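Local coordinates for protein aminoglycoside-O-phosphotransferase VIII (Streptomyces rimosus, PDB 4H05) that phosphorylates the 3'-hydroxyl of aminoglycoside antibiotics with ATP, and so probably gives its Streptomyces host resistance to them, at residues A[119-124]-A[247-252]; A[124-129]-A[184-189]. All blocks are in the same frame, centred on the assembly; numbering follows the deposited sequence.

How the contacts relate
Both contacts lie in the helical part of the kinase-like fold, on the same side of the chain's centre, with their own centres 12 Å apart. Along the chain, helix 109-124 runs into the loop of contact 2, strand 184-187 follows, and helix 240-251 comes last, which places both segments of contact 2 between those of contact 1 apart from the shared His124. That histidine closes segment 119-124 and opens segment 124-129. Leu123 adds a second join, its CG packing 3.7 Å from Val186 O. Helix 109-124 is thus tied to helix 240-251 and to the strand leading to Asp190, the predicted proton acceptor, whose side chain is about 12 Å from that of His124.

Contact 1. Residues A[119-124]-A[247-252]; sequences LARSLH and LREYGR
The His124 ring presents its edge to Tyr250, whose OH lies in the ring plane 2.7 Å from ND1; the bond is nearly straight (171°), and either partner could donate. Above one face of the imidazole, toward the rim, sits Ala120 O, one helical turn back. The two rings meet rim to rim with planes at 72°, while Ala120 CB touches the tyrosine edge 3.9 Å from CE1.

Arg121 has Glu249 at its guanidinium edge and Arg252 CB over one face. Its NE makes a straight salt bridge of 2.9 Å to Glu249 OE2, close to the guanidinium plane but reaching the carboxylate from above its own plane; NH2 adds a weak bond. Arg252, poorly ordered, reaches Glu249 OE1 weakly through NH1, completing a salt-bridge network. Arg121 NH2 and Arg252 NH2 come within 3.1 Å as like charges, a repulsion the shared carboxylate probably offsets.

Further in, Asp222 takes His124 NE2 and Arg219 meets Tyr250 OH, which ties this buried polar cluster to the start of helix 220-230. The axes of the two short helical segments approach to 9.7 Å and cross at -29°, a helix-helix packing within the helical C-terminal lobe of the aminoglycoside phosphotransferase fold.

Contact 2. Residues A[124-129]-A[184-189]; sequences HALDWE and LAVCHG
Trp128 lays its indole over Leu184 in a CH-pi contact: CD1 of the leucine stands 3.6 Å from the centroid of the six-membered ring, only 7° off the normal, and CB of the same residue lies 3.7 Å from NE1. A chi1 of 61° places Trp128 CG where the indole it carries meets Leu184. Glu129 CG lies over the opposite face, toward the rim.

Apolar packing continues along the strand. Val186 CG2 reaches 3.6 Å from Trp128 CA and 3.8 Å from Leu126 CB, and Trp67 of helix 54-71 touches both Leu126 and Val186. Ala185 CB meets His124 CB at 3.7 Å. Strand 184-187, paired with 215-218, leads into His188-Gly189-Asp190, the start of the kinase-like catalytic loop, where Asp190 is the predicted proton acceptor.

The polar link is a water that donates to Leu126 O and accepts from Val186 N, both at 2.7 Å. Within the loop, Asp127 OD2 accepts from Glu129 N at 3.0 Å, an Asx turn at the start of the 3-10 segment.

The His124 ring, bonded to Tyr250 through ND1, makes ring contacts of its own: CD2 turns toward Val186 O, which lies at its edge at 3.2 Å, and Cys187 SG approaches obliquely in a sulfur-aromatic contact.

Contact 1. Residues A[119-124]-A[247-252]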
loop_
_atom_site.group_PDB
_atom_site.type_symbol
_atom_site.label_atom_id
_atom_site.label_comp_id
_atom_site.label_asym_id
_atom_site.label_seq_id
_atom_site.Cartn_x
_atom_site.Cartn_y
_atom_site.Cartn_z
ATOM N N LEU A 119 3.205 -13.358 2.551
ATOM C CA LEU A 119 2.857 -12.202 3.356
ATOM C C LEU A 119 1.358 -11.951 3.199
ATOM O O LEU A 119 0.671 -11.688 4.180
ATOM C CB LEU A 119 3.686 -10.987 2.897
ATOM C CG LEU A 119 3.196 -9.706 3.565
ATOM C CD1 LEU A 119 3.535 -9.787 5.048
ATOM C CD2 LEU A 119 3.800 -8.487 2.918
ATOM N N ALA A 120 0.878 -12.061 1.964
ATOM C CA ALA A 120 -0.586 -12.031 1.639
ATOM C C ALA A 120 -1.397 -13.043 2.482
ATOM O O ALA A 120 -2.401 -12.705 3.080
ATOM C CB ALA A 120 -0.808 -12.205 0.124
ATOM N N ARG A 121 -0.834 -14.215 2.676
ATOM C CA ARG A 121 -1.458 -15.324 3.371
ATOM C C ARG A 121 -1.483 -15.089 4.892
ATOM O O ARG A 121 -2.429 -15.410 5.590
ATOM C CB ARG A 121 -0.686 -16.529 2.837
ATOM C CG ARG A 121 -0.614 -17.952 3.401
ATOM C CD ARG A 121 -0.172 -18.857 2.204
ATOM N NE ARG A 121 0.821 -19.921 2.379
ATOM C CZ ARG A 121 0.732 -20.936 3.245
ATOM N NH1 ARG A 121 -0.243 -21.019 4.146
ATOM N NH2 ARG A 121 1.675 -21.839 3.253
ATOM N N SER A 122 -0.478 -14.411 5.398
ATOM C CA SER A 122 -0.400 -14.173 6.777
ATOM C C SER A 122 -1.336 -13.027 7.143
ATOM O O SER A 122 -1.951 -13.005 8.199
ATOM C CB SER A 122 1.062 -13.803 7.125
ATOM O OG SER A 122 1.971 -14.860 6.845
ATOM N N LEU A 123 -1.402 -12.033 6.291
ATOM C CA LEU A 123 -2.348 -10.932 6.457
ATOM C C LEU A 123 -3.766 -11.550 6.388
ATOM O O LEU A 123 -4.613 -11.379 7.284
ATOM C CB LEU A 123 -2.125 -9.967 5.302
ATOM C CG LEU A 123 -2.030 -8.460 5.310
ATOM C CD1 LEU A 123 -1.418 -7.868 6.585
ATOM C CD2 LEU A 123 -1.306 -8.050 4.001
ATOM N N HIS A 124 -4.023 -12.353 5.358
ATOM C CA HIS A 124 -5.381 -12.894 5.202
ATOM C C HIS A 124 -5.713 -13.981 6.148
ATOM O O HIS A 124 -6.818 -14.391 6.123
ATOM C CB HIS A 124 -5.743 -13.264 3.768
ATOM C CG HIS A 124 -5.474 -12.154 2.775
ATOM N ND1 HIS A 124 -5.343 -12.375 1.458
ATOM C CD2 HIS A 124 -5.238 -10.822 2.965
ATOM C CE1 HIS A 124 -5.055 -11.217 0.831
ATOM N NE2 HIS A 124 -4.992 -10.262 1.741
ATOM N N LEU A 247 0.611 -17.362 -7.258
ATOM C CA LEU A 247 -0.697 -18.023 -7.125
ATOM C C LEU A 247 -0.623 -19.433 -6.567
ATOM O O LEU A 247 -1.493 -19.827 -5.792
ATOM C CB LEU A 247 -1.481 -18.030 -8.435
ATOM C CG LEU A 247 -2.356 -16.817 -8.824
ATOM C CD1 LEU A 247 -3.227 -17.261 -10.007
ATOM C CD2 LEU A 247 -3.215 -16.360 -7.677
ATOM N N ARG A 248 0.405 -20.191 -6.919
ATOM C CA ARG A 248 0.631 -21.545 -6.293
ATOM C C ARG A 248 0.829 -21.434 -4.790
ATOM O O ARG A 248 0.185 -22.127 -4.045
ATOM C CB ARG A 248 1.890 -22.178 -6.923
ATOM C CG ARG A 248 2.306 -23.604 -6.421
ATOM C CD ARG A 248 3.462 -24.157 -7.287
ATOM N NE ARG A 248 3.268 -23.697 -8.676
ATOM C CZ ARG A 248 4.043 -22.850 -9.362
ATOM N NH1 ARG A 248 5.191 -22.379 -8.876
ATOM N NH2 ARG A 248 3.685 -22.511 -10.602
ATOM N N GLU A 249 1.729 -20.537 -4.354
ATOM C CA GLU A 249 1.944 -20.283 -2.921
ATOM C C GLU A 249 0.701 -19.740 -2.223
ATOM O O GLU A 249 0.284 -20.246 -1.182
ATOM C CB GLU A 249 3.151 -19.351 -2.703
ATOM C CG GLU A 249 3.405 -18.891 -1.249
ATOM C CD GLU A 249 3.642 -20.040 -0.269
ATOM O OE1 GLU A 249 4.090 -21.094 -0.807
ATOM O OE2 GLU A 249 3.335 -19.891 0.992
ATOM N N TYR A 250 0.038 -18.738 -2.793
ATOM C CA TYR A 250 -1.150 -18.252 -2.088
ATOM C C TYR A 250 -2.173 -19.348 -1.942
ATOM O O TYR A 250 -2.760 -19.531 -0.882
ATOM C CB TYR A 250 -1.774 -17.083 -2.815
ATOM C CG TYR A 250 -2.846 -16.449 -1.982
ATOM C CD1 TYR A 250 -2.544 -15.520 -1.025
ATOM C CD2 TYR A 250 -4.162 -16.838 -2.116
ATOM C CE1 TYR A 250 -3.543 -14.894 -0.288
ATOM C CE2 TYR A 250 -5.173 -16.230 -1.377
ATOM C CZ TYR A 250 -4.862 -15.244 -0.472
ATOM O OH TYR A 250 -5.868 -14.717 0.278
ATOM N N GLY A 251 -2.395 -20.117 -3.009
ATOM C CA GLY A 251 -3.276 -21.297 -2.914
ATOM C C GLY A 251 -3.030 -22.326 -1.799
ATOM O O GLY A 251 -3.919 -23.068 -1.442
ATOM N N ARG A 252 -1.867 -22.347 -1.172
ATOM C CA ARG A 252 -1.630 -23.358 -0.108
ATOM C C ARG A 252 -2.533 -23.512 1.177
ATOM O O ARG A 252 -3.183 -24.543 1.269
ATOM C CB ARG A 252 -0.167 -23.396 0.255
ATOM C CG ARG A 252 0.727 -23.951 -0.875
ATOM C CD ARG A 252 2.228 -23.900 -0.503
ATOM N NE ARG A 252 2.462 -24.196 0.930
ATOM C CZ ARG A 252 3.552 -23.869 1.640
ATOM N NH1 ARG A 252 4.581 -23.226 1.083
ATOM N NH2 ARG A 252 3.608 -24.192 2.939
#

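Contact 2. Residues A[124-129]-A[184-189]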
loop_
_atom_site.group_PDB
_atom_site.type_symbol
_atom_site.label_atom_id
_atom_site.label_comp_id
_atom_site.label_asym_id
_atom_site.label_seq_id
_atom_site.Cartn_x
_atom_site.Cartn_y
_atom_site.Cartn_z
ATOM N N HIS A 124 -4.023 -12.353 5.358
ATOM C CA HIS A 124 -5.381 -12.894 5.202
ATOM C C HIS A 124 -5.713 -13.981 6.148
ATOM O O HIS A 124 -6.818 -14.391 6.123
ATOM C CB HIS A 124 -5.743 -13.264 3.768
ATOM C CG HIS A 124 -5.474 -12.154 2.775
ATOM N ND1 HIS A 124 -5.343 -12.375 1.458
ATOM C CD2 HIS A 124 -5.238 -10.822 2.965
ATOM C CE1 HIS A 124 -5.055 -11.217 0.831
ATOM N NE2 HIS A 124 -4.992 -10.262 1.741
ATOM N N ALA A 125 -4.774 -14.413 7.014
ATOM C CA ALA A 125 -5.055 -15.425 8.052
ATOM C C ALA A 125 -5.548 -14.792 9.281
ATOM O O ALA A 125 -5.995 -15.487 10.142
ATOM C CB ALA A 125 -3.825 -16.226 8.416
ATOM N N LEU A 126 -5.364 -13.477 9.435
ATOM C CA LEU A 126 -5.917 -12.804 10.601
ATOM C C LEU A 126 -7.428 -12.990 10.600
ATOM O O LEU A 126 -8.031 -13.071 9.580
ATOM C CB LEU A 126 -5.589 -11.308 10.565
ATOM C CG LEU A 126 -4.164 -11.048 10.914
ATOM C CD1 LEU A 126 -3.701 -9.676 10.464
ATOM C CD2 LEU A 126 -4.035 -11.261 12.407
ATOM N N ASP A 127 -8.050 -13.031 11.758
ATOM C CA ASP A 127 -9.485 -13.090 11.819
ATOM C C ASP A 127 -9.967 -11.615 11.682
ATOM O O ASP A 127 -9.719 -10.795 12.528
ATOM C CB ASP A 127 -9.868 -13.750 13.164
ATOM C CG ASP A 127 -11.388 -13.769 13.425
ATOM O OD1 ASP A 127 -11.789 -14.369 14.437
ATOM O OD2 ASP A 127 -12.178 -13.185 12.645
ATOM N N TRP A 128 -10.610 -11.261 10.583
ATOM C CA TRP A 128 -11.083 -9.883 10.395
ATOM C C TRP A 128 -11.968 -9.351 11.440
ATOM O O TRP A 128 -12.027 -8.130 11.596
ATOM C CB TRP A 128 -11.759 -9.677 9.070
ATOM C CG TRP A 128 -12.985 -10.507 8.840
ATOM C CD1 TRP A 128 -13.061 -11.780 8.236
ATOM C CD2 TRP A 128 -14.340 -10.181 9.243
ATOM N NE1 TRP A 128 -14.353 -12.216 8.177
ATOM C CE2 TRP A 128 -15.188 -11.296 8.752
ATOM C CE3 TRP A 128 -14.944 -9.094 9.884
ATOM C CZ2 TRP A 128 -16.547 -11.334 8.983
ATOM C CZ3 TRP A 128 -16.351 -9.114 10.043
ATOM C CH2 TRP A 128 -17.126 -10.219 9.621
ATOM N N GLU A 129 -12.641 -10.214 12.214
ATOM C CA GLU A 129 -13.451 -9.717 13.338
ATOM C C GLU A 129 -12.615 -9.173 14.462
ATOM O O GLU A 129 -13.174 -8.510 15.323
ATOM C CB GLU A 129 -14.439 -10.774 13.905
ATOM C CG GLU A 129 -15.249 -11.572 12.855
ATOM C CD GLU A 129 -16.418 -12.356 13.443
ATOM O OE1 GLU A 129 -16.469 -12.534 14.706
ATOM O OE2 GLU A 129 -17.311 -12.794 12.661
ATOM N N LEU A 184 -14.323 -11.581 3.062
ATOM C CA LEU A 184 -13.539 -10.673 3.868
ATOM C C LEU A 184 -12.279 -11.307 4.402
ATOM O O LEU A 184 -12.290 -12.436 4.855
ATOM C CB LEU A 184 -14.353 -10.178 5.068
ATOM C CG LEU A 184 -15.508 -9.227 4.808
ATOM C CD1 LEU A 184 -16.371 -8.974 6.050
ATOM C CD2 LEU A 184 -15.082 -7.948 4.134
ATOM N N ALA A 185 -11.213 -10.524 4.411
ATOM C CA ALA A 185 -9.994 -10.794 5.162
ATOM C C ALA A 185 -9.388 -9.430 5.568
ATOM O O ALA A 185 -9.776 -8.370 5.087
ATOM C CB ALA A 185 -9.000 -11.553 4.290
ATOM N N VAL A 186 -8.417 -9.457 6.458
ATOM C CA VAL A 186 -7.644 -8.242 6.741
ATOM C C VAL A 186 -6.692 -8.005 5.634
ATOM O O VAL A 186 -5.710 -8.810 5.468
ATOM C CB VAL A 186 -6.881 -8.339 8.063
ATOM C CG1 VAL A 186 -6.002 -7.048 8.298
ATOM C CG2 VAL A 186 -7.885 -8.618 9.196
ATOM N N CYS A 187 -6.983 -6.913 4.888
ATOM C CA CYS A 187 -6.217 -6.476 3.702
ATOM C C CYS A 187 -5.279 -5.286 3.954
ATOM O O CYS A 187 -5.526 -4.475 4.862
ATOM C CB CYS A 187 -7.166 -6.190 2.545
ATOM S SG CYS A 187 -8.041 -7.687 1.918
ATOM N N HIS A 188 -4.142 -5.259 3.240
ATOM C CA HIS A 188 -3.312 -4.094 3.194
ATOM C C HIS A 188 -3.975 -2.974 2.406
ATOM O O HIS A 188 -4.039 -1.848 2.829
ATOM C CB HIS A 188 -2.065 -4.498 2.510
ATOM C CG HIS A 188 -1.041 -3.386 2.409
ATOM N ND1 HIS A 188 -0.997 -2.514 1.363
ATOM C CD2 HIS A 188 -0.029 -3.050 3.238
ATOM C CE1 HIS A 188 -0.023 -1.705 1.535
ATOM N NE2 HIS A 188 0.591 -2.008 2.686
ATOM N N GLY A 189 -4.397 -3.285 1.192
ATOM C CA GLY A 189 -5.181 -2.389 0.350
ATOM C C GLY A 189 -4.435 -1.569 -0.673
ATOM O O GLY A 189 -5.070 -0.879 -1.512
HETATM O O HOH W 1 -7.728 -11.921 7.167
#